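Local coordinates for protein Exo-beta-1,4-mannosidase (Rhizomucor miehei, PDB 4LYP) that probably hydrolyses terminal beta-mannosyl residues from mannan-derived oligosaccharides as a secreted fungal beta-mannosidase of glycoside hydrolase family 5, built on a TIM barrel, at residues 266-278 / 318-330. Numbering follows the deposited sequence.
Sequences GLESKLDEYDFDR and FLESRSKWAAQLN
Trp325 packs against Glu273, Phe276 and the loop 269-272, joining two neighbouring outer helices of the TIM barrel, whose segments 273-278 and 318-329 are inclined at 47° with their axes 10.6 Å apart at closest approach. On one indole face, Glu273 CG sits 3.8 Å from the centroid of the five-membered ring of Trp325. With Glu273 CG anti to the backbone N (chi1 -158°) and the rest of the chain extended, its methylenes and carboxylate run along the indole, the carboxylate nearly parallel to the ring. The opposite indole face receives Arg322 CD and Ser321 O from its own helix. The benzo edge of Trp325 points at the Phe276 ring in an offset edge-to-face pair, the phenyl and six-membered indole ring centroids 5.6 Å apart, while Trp325 CB stands over the centre of that same phenyl. Beyond it, Phe276 CZ reaches Ala326 CB and Phe276 CE1 meets Leu329 CD1 at 3.9 Å; Phe276 also touches Thr288 of strand 288-292. Toward the N-terminal end of 318-329, Arg322 presents its guanidinium side-on to the loop: NE and NH2 both donate to Ser269 O, each at 2.9 Å and with the oxygen in the guanidinium plane. Arg322 NH1 donates to Ser321 OG, and a water links Arg322 NH2 to Lys270 O. Phe318 CE1 and Trp325 CH2 cover opposite guanidinium faces. Ser269 OG bonds to Thr289 O; adjacent Glu268, bonded to Gln240, lies near the guanidine bound in the presumed active site. Aromatic packing thus seats the short helix, while a doubly gripped carbonyl, probably polarised by the arginine charge, fixes the loop leading into it.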
loop_
_atom_site.group_PDB
_atom_site.type_symbol
_atom_site.label_atom_id
_atom_site.label_comp_id
_atom_site.label_asym_id
_atom_site.label_seq_id
_atom_site.Cartn_x
_atom_site.Cartn_y
_atom_site.Cartn_z
ATOM N N GLY A 266 -8.335 -1.512 2.870
ATOM C CA GLY A 266 -7.372 -1.874 1.806
ATOM C C GLY A 266 -7.960 -2.258 0.486
ATOM O O GLY A 266 -7.258 -2.940 -0.303
ATOM N N LEU A 267 -9.211 -1.868 0.197
ATOM C CA LEU A 267 -9.852 -2.320 -1.006
ATOM C C LEU A 267 -9.371 -1.610 -2.267
ATOM O O LEU A 267 -9.057 -0.411 -2.259
ATOM C CB LEU A 267 -11.364 -2.070 -0.905
ATOM C CG LEU A 267 -12.243 -2.973 -1.726
ATOM C CD1 LEU A 267 -12.342 -4.387 -1.107
ATOM C CD2 LEU A 267 -13.625 -2.361 -1.997
ATOM N N GLU A 268 -9.435 -2.367 -3.375
ATOM C CA GLU A 268 -9.186 -1.758 -4.725
ATOM C C GLU A 268 -10.300 -0.824 -5.158
ATOM O O GLU A 268 -10.088 0.132 -5.896
ATOM C CB GLU A 268 -9.059 -2.833 -5.770
ATOM C CG GLU A 268 -7.824 -3.760 -5.655
ATOM C CD GLU A 268 -8.101 -5.097 -6.328
ATOM O OE1 GLU A 268 -7.588 -5.393 -7.397
ATOM O OE2 GLU A 268 -8.921 -5.887 -5.744
ATOM N N SER A 269 -11.568 -1.188 -4.816
ATOM C CA SER A 269 -12.737 -0.536 -5.377
ATOM C C SER A 269 -12.752 -0.667 -6.901
ATOM O O SER A 269 -13.062 0.289 -7.623
ATOM C CB SER A 269 -12.864 0.903 -4.918
ATOM O OG SER A 269 -12.967 0.954 -3.510
ATOM N N LYS A 270 -12.452 -1.855 -7.416
ATOM C CA LYS A 270 -12.350 -2.087 -8.839
ATOM C C LYS A 270 -13.625 -2.569 -9.452
ATOM O O LYS A 270 -13.687 -2.722 -10.668
ATOM C CB LYS A 270 -11.235 -2.984 -9.179
ATOM C CG LYS A 270 -11.329 -4.374 -8.889
ATOM C CD LYS A 270 -10.160 -5.223 -9.608
ATOM C CE LYS A 270 -10.036 -5.653 -11.064
ATOM N NZ LYS A 270 -9.115 -6.876 -11.161
ATOM N N LEU A 271 -14.639 -2.872 -8.636
ATOM C CA LEU A 271 -15.870 -3.539 -9.127
ATOM C C LEU A 271 -17.012 -2.552 -9.157
ATOM O O LEU A 271 -16.928 -1.559 -9.901
ATOM C CB LEU A 271 -16.125 -4.793 -8.231
ATOM C CG LEU A 271 -14.975 -5.821 -8.299
ATOM C CD1 LEU A 271 -15.270 -7.008 -7.366
ATOM C CD2 LEU A 271 -14.681 -6.356 -9.710
ATOM N N ASP A 272 -18.016 -2.729 -8.328
ATOM C CA ASP A 272 -19.216 -1.869 -8.345
ATOM C C ASP A 272 -19.426 -1.266 -6.942
ATOM O O ASP A 272 -18.653 -1.510 -6.000
ATOM C CB ASP A 272 -20.431 -2.699 -8.865
ATOM C CG ASP A 272 -20.753 -3.918 -7.987
ATOM O OD1 ASP A 272 -20.030 -4.200 -6.972
ATOM O OD2 ASP A 272 -21.646 -4.708 -8.365
ATOM N N GLU A 273 -20.544 -0.522 -6.844
ATOM C CA GLU A 273 -20.832 0.127 -5.538
ATOM C C GLU A 273 -21.175 -0.917 -4.447
ATOM O O GLU A 273 -20.878 -0.717 -3.303
ATOM C CB GLU A 273 -21.942 1.129 -5.689
ATOM C CG GLU A 273 -21.893 2.203 -4.515
ATOM C CD GLU A 273 -22.869 3.398 -4.668
ATOM O OE1 GLU A 273 -23.699 3.318 -5.598
ATOM O OE2 GLU A 273 -22.878 4.372 -3.795
ATOM N N TYR A 274 -21.773 -2.063 -4.830
ATOM C CA TYR A 274 -22.097 -3.110 -3.861
ATOM C C TYR A 274 -20.804 -3.598 -3.207
ATOM O O TYR A 274 -20.715 -3.749 -1.998
ATOM C CB TYR A 274 -22.783 -4.319 -4.612
ATOM C CG TYR A 274 -23.128 -5.461 -3.680
ATOM C CD1 TYR A 274 -24.357 -5.447 -3.022
ATOM C CD2 TYR A 274 -22.202 -6.504 -3.397
ATOM C CE1 TYR A 274 -24.692 -6.456 -2.112
ATOM C CE2 TYR A 274 -22.553 -7.504 -2.477
ATOM C CZ TYR A 274 -23.796 -7.461 -1.873
ATOM O OH TYR A 274 -24.156 -8.473 -0.982
ATOM N N ASP A 275 -19.784 -3.882 -4.025
ATOM C CA ASP A 275 -18.491 -4.337 -3.502
ATOM C C ASP A 275 -17.890 -3.240 -2.600
ATOM O O ASP A 275 -17.319 -3.531 -1.532
ATOM C CB ASP A 275 -17.571 -4.636 -4.674
ATOM C CG ASP A 275 -16.132 -4.929 -4.279
ATOM O OD1 ASP A 275 -15.886 -6.028 -3.711
ATOM O OD2 ASP A 275 -15.277 -4.084 -4.602
ATOM N N PHE A 276 -17.962 -1.980 -3.070
ATOM C CA PHE A 276 -17.460 -0.856 -2.251
ATOM C C PHE A 276 -18.117 -0.799 -0.897
ATOM O O PHE A 276 -17.432 -0.633 0.147
ATOM C CB PHE A 276 -17.675 0.438 -3.066
ATOM C CG PHE A 276 -17.121 1.674 -2.424
ATOM C CD1 PHE A 276 -17.903 2.432 -1.543
ATOM C CD2 PHE A 276 -15.803 2.105 -2.723
ATOM C CE1 PHE A 276 -17.374 3.606 -1.004
ATOM C CE2 PHE A 276 -15.293 3.260 -2.176
ATOM C CZ PHE A 276 -16.081 4.010 -1.342
ATOM N N ASP A 277 -19.438 -0.903 -0.846
ATOM C CA ASP A 277 -20.169 -0.816 0.413
ATOM C C ASP A 277 -19.926 -2.026 1.312
ATOM O O ASP A 277 -19.901 -1.930 2.527
ATOM C CB ASP A 277 -21.679 -0.606 0.164
ATOM C CG ASP A 277 -21.970 0.747 -0.422
ATOM O OD1 ASP A 277 -21.105 1.651 -0.386
ATOM O OD2 ASP A 277 -23.121 0.977 -0.853
ATOM N N ARG A 278 -19.767 -3.182 0.685
ATOM C CA ARG A 278 -19.512 -4.416 1.445
ATOM C C ARG A 278 -18.216 -4.259 2.299
ATOM O O ARG A 278 -18.140 -4.749 3.420
ATOM C CB ARG A 278 -19.335 -5.568 0.466
ATOM C CG ARG A 278 -18.861 -6.856 1.036
ATOM C CD ARG A 278 -19.022 -8.045 0.101
ATOM N NE ARG A 278 -18.257 -7.824 -1.143
ATOM C CZ ARG A 278 -18.473 -8.431 -2.303
ATOM N NH1 ARG A 278 -19.412 -9.398 -2.397
ATOM N NH2 ARG A 278 -17.741 -8.081 -3.414
ATOM N N PHE A 318 -12.758 6.873 -13.161
ATOM C CA PHE A 318 -12.556 6.091 -11.941
ATOM C C PHE A 318 -12.546 7.036 -10.732
ATOM O O PHE A 318 -13.210 6.814 -9.741
ATOM C CB PHE A 318 -11.232 5.365 -12.091
ATOM C CG PHE A 318 -10.952 4.389 -10.975
ATOM C CD1 PHE A 318 -11.434 3.096 -11.035
ATOM C CD2 PHE A 318 -10.157 4.755 -9.908
ATOM C CE1 PHE A 318 -11.142 2.152 -10.041
ATOM C CE2 PHE A 318 -9.875 3.822 -8.923
ATOM C CZ PHE A 318 -10.365 2.540 -8.971
ATOM N N LEU A 319 -11.816 8.158 -10.828
ATOM C CA LEU A 319 -11.785 9.101 -9.717
ATOM C C LEU A 319 -13.167 9.690 -9.471
ATOM O O LEU A 319 -13.597 9.811 -8.311
ATOM C CB LEU A 319 -10.758 10.235 -10.010
ATOM C CG LEU A 319 -9.324 9.780 -9.911
ATOM C CD1 LEU A 319 -8.414 10.932 -10.425
ATOM C CD2 LEU A 319 -8.914 9.479 -8.495
ATOM N N GLU A 320 -13.880 10.081 -10.559
ATOM C CA GLU A 320 -15.208 10.672 -10.430
ATOM C C GLU A 320 -16.164 9.704 -9.728
ATOM O O GLU A 320 -16.909 10.038 -8.803
ATOM C CB GLU A 320 -15.722 10.945 -11.863
ATOM C CG GLU A 320 -17.063 10.354 -12.261
ATOM C CD GLU A 320 -17.153 9.799 -13.730
ATOM O OE1 GLU A 320 -17.056 10.651 -14.758
ATOM O OE2 GLU A 320 -17.390 8.497 -13.805
ATOM N N SER A 321 -16.221 8.471 -10.250
ATOM C CA SER A 321 -17.212 7.494 -9.771
ATOM C C SER A 321 -16.899 7.085 -8.341
ATOM O O SER A 321 -17.786 6.997 -7.476
ATOM C CB SER A 321 -17.348 6.333 -10.715
ATOM O OG SER A 321 -16.092 5.654 -10.853
ATOM N N ARG A 322 -15.609 6.843 -8.012
ATOM C CA ARG A 322 -15.257 6.383 -6.674
ATOM C C ARG A 322 -15.464 7.524 -5.646
ATOM O O ARG A 322 -15.878 7.275 -4.502
ATOM C CB ARG A 322 -13.827 5.807 -6.610
ATOM C CG ARG A 322 -13.787 4.325 -7.014
ATOM C CD ARG A 322 -14.407 4.025 -8.372
ATOM N NE ARG A 322 -14.235 2.635 -8.743
ATOM C CZ ARG A 322 -14.734 2.094 -9.850
ATOM N NH1 ARG A 322 -15.420 2.880 -10.665
ATOM N NH2 ARG A 322 -14.525 0.803 -10.111
ATOM N N SER A 323 -15.227 8.792 -6.056
ATOM C CA SER A 323 -15.489 9.954 -5.200
ATOM C C SER A 323 -16.986 9.937 -4.844
ATOM O O SER A 323 -17.359 10.183 -3.678
ATOM C CB SER A 323 -15.091 11.222 -5.905
ATOM O OG SER A 323 -15.483 12.355 -5.102
ATOM N N LYS A 324 -17.854 9.611 -5.825
ATOM C CA LYS A 324 -19.268 9.623 -5.537
ATOM C C LYS A 324 -19.664 8.474 -4.557
ATOM O O LYS A 324 -20.490 8.652 -3.656
ATOM C CB LYS A 324 -20.021 9.506 -6.856
ATOM C CG LYS A 324 -20.021 10.820 -7.644
ATOM C CD LYS A 324 -20.976 11.833 -7.059
ATOM C CE LYS A 324 -21.468 12.891 -8.047
ATOM N NZ LYS A 324 -22.641 13.636 -7.473
ATOM N N TRP A 325 -19.041 7.288 -4.718
ATOM C CA TRP A 325 -19.328 6.185 -3.825
ATOM C C TRP A 325 -18.963 6.569 -2.395
ATOM O O TRP A 325 -19.662 6.236 -1.407
ATOM C CB TRP A 325 -18.603 4.945 -4.252
ATOM C CG TRP A 325 -19.008 4.407 -5.580
ATOM C CD1 TRP A 325 -20.047 4.794 -6.383
ATOM C CD2 TRP A 325 -18.365 3.314 -6.276
ATOM N NE1 TRP A 325 -20.039 4.061 -7.535
ATOM C CE2 TRP A 325 -19.046 3.154 -7.542
ATOM C CE3 TRP A 325 -17.212 2.561 -6.015
ATOM C CZ2 TRP A 325 -18.647 2.194 -8.481
ATOM C CZ3 TRP A 325 -16.878 1.601 -6.958
ATOM C CH2 TRP A 325 -17.573 1.415 -8.137
ATOM N N ALA A 326 -17.791 7.199 -2.253
ATOM C CA ALA A 326 -17.370 7.599 -0.892
ATOM C C ALA A 326 -18.331 8.648 -0.305
ATOM O O ALA A 326 -18.660 8.610 0.885
ATOM C CB ALA A 326 -15.952 8.127 -0.926
ATOM N N ALA A 327 -18.766 9.597 -1.153
ATOM C CA ALA A 327 -19.683 10.631 -0.700
ATOM C C ALA A 327 -21.001 10.033 -0.185
ATOM O O ALA A 327 -21.585 10.495 0.783
ATOM C CB ALA A 327 -19.903 11.707 -1.764
ATOM N N GLN A 328 -21.449 8.960 -0.835
ATOM C CA GLN A 328 -22.695 8.282 -0.443
ATOM C C GLN A 328 -22.593 7.786 0.986
ATOM O O GLN A 328 -23.603 7.759 1.727
ATOM C CB GLN A 328 -23.010 7.154 -1.456
ATOM C CG GLN A 328 -23.517 7.716 -2.768
ATOM C CD GLN A 328 -24.160 6.793 -3.814
ATOM O OE1 GLN A 328 -23.674 6.772 -4.935
ATOM N NE2 GLN A 328 -25.340 6.207 -3.523
ATOM N N LEU A 329 -21.403 7.323 1.408
ATOM C CA LEU A 329 -21.168 6.858 2.757
ATOM C C LEU A 329 -20.736 7.962 3.711
ATOM O O LEU A 329 -20.531 7.743 4.896
ATOM C CB LEU A 329 -20.113 5.754 2.825
ATOM C CG LEU A 329 -20.471 4.464 2.085
ATOM C CD1 LEU A 329 -19.343 3.442 2.334
ATOM C CD2 LEU A 329 -21.811 3.867 2.566
ATOM N N ASN A 330 -20.525 9.167 3.145
ATOM C CA ASN A 330 -19.993 10.293 3.893
ATOM C C ASN A 330 -18.676 9.948 4.621
ATOM O O ASN A 330 -18.521 10.227 5.813
ATOM C CB ASN A 330 -21.034 10.837 4.916
ATOM C CG ASN A 330 -20.615 12.171 5.512
ATOM O OD1 ASN A 330 -19.960 13.054 4.848
ATOM N ND2 ASN A 330 -20.969 12.367 6.725
HETATM O O HOH W 1 -15.423 -1.194 -12.413
HETATM O O HOH W 2 -17.421 1.015 -12.163
#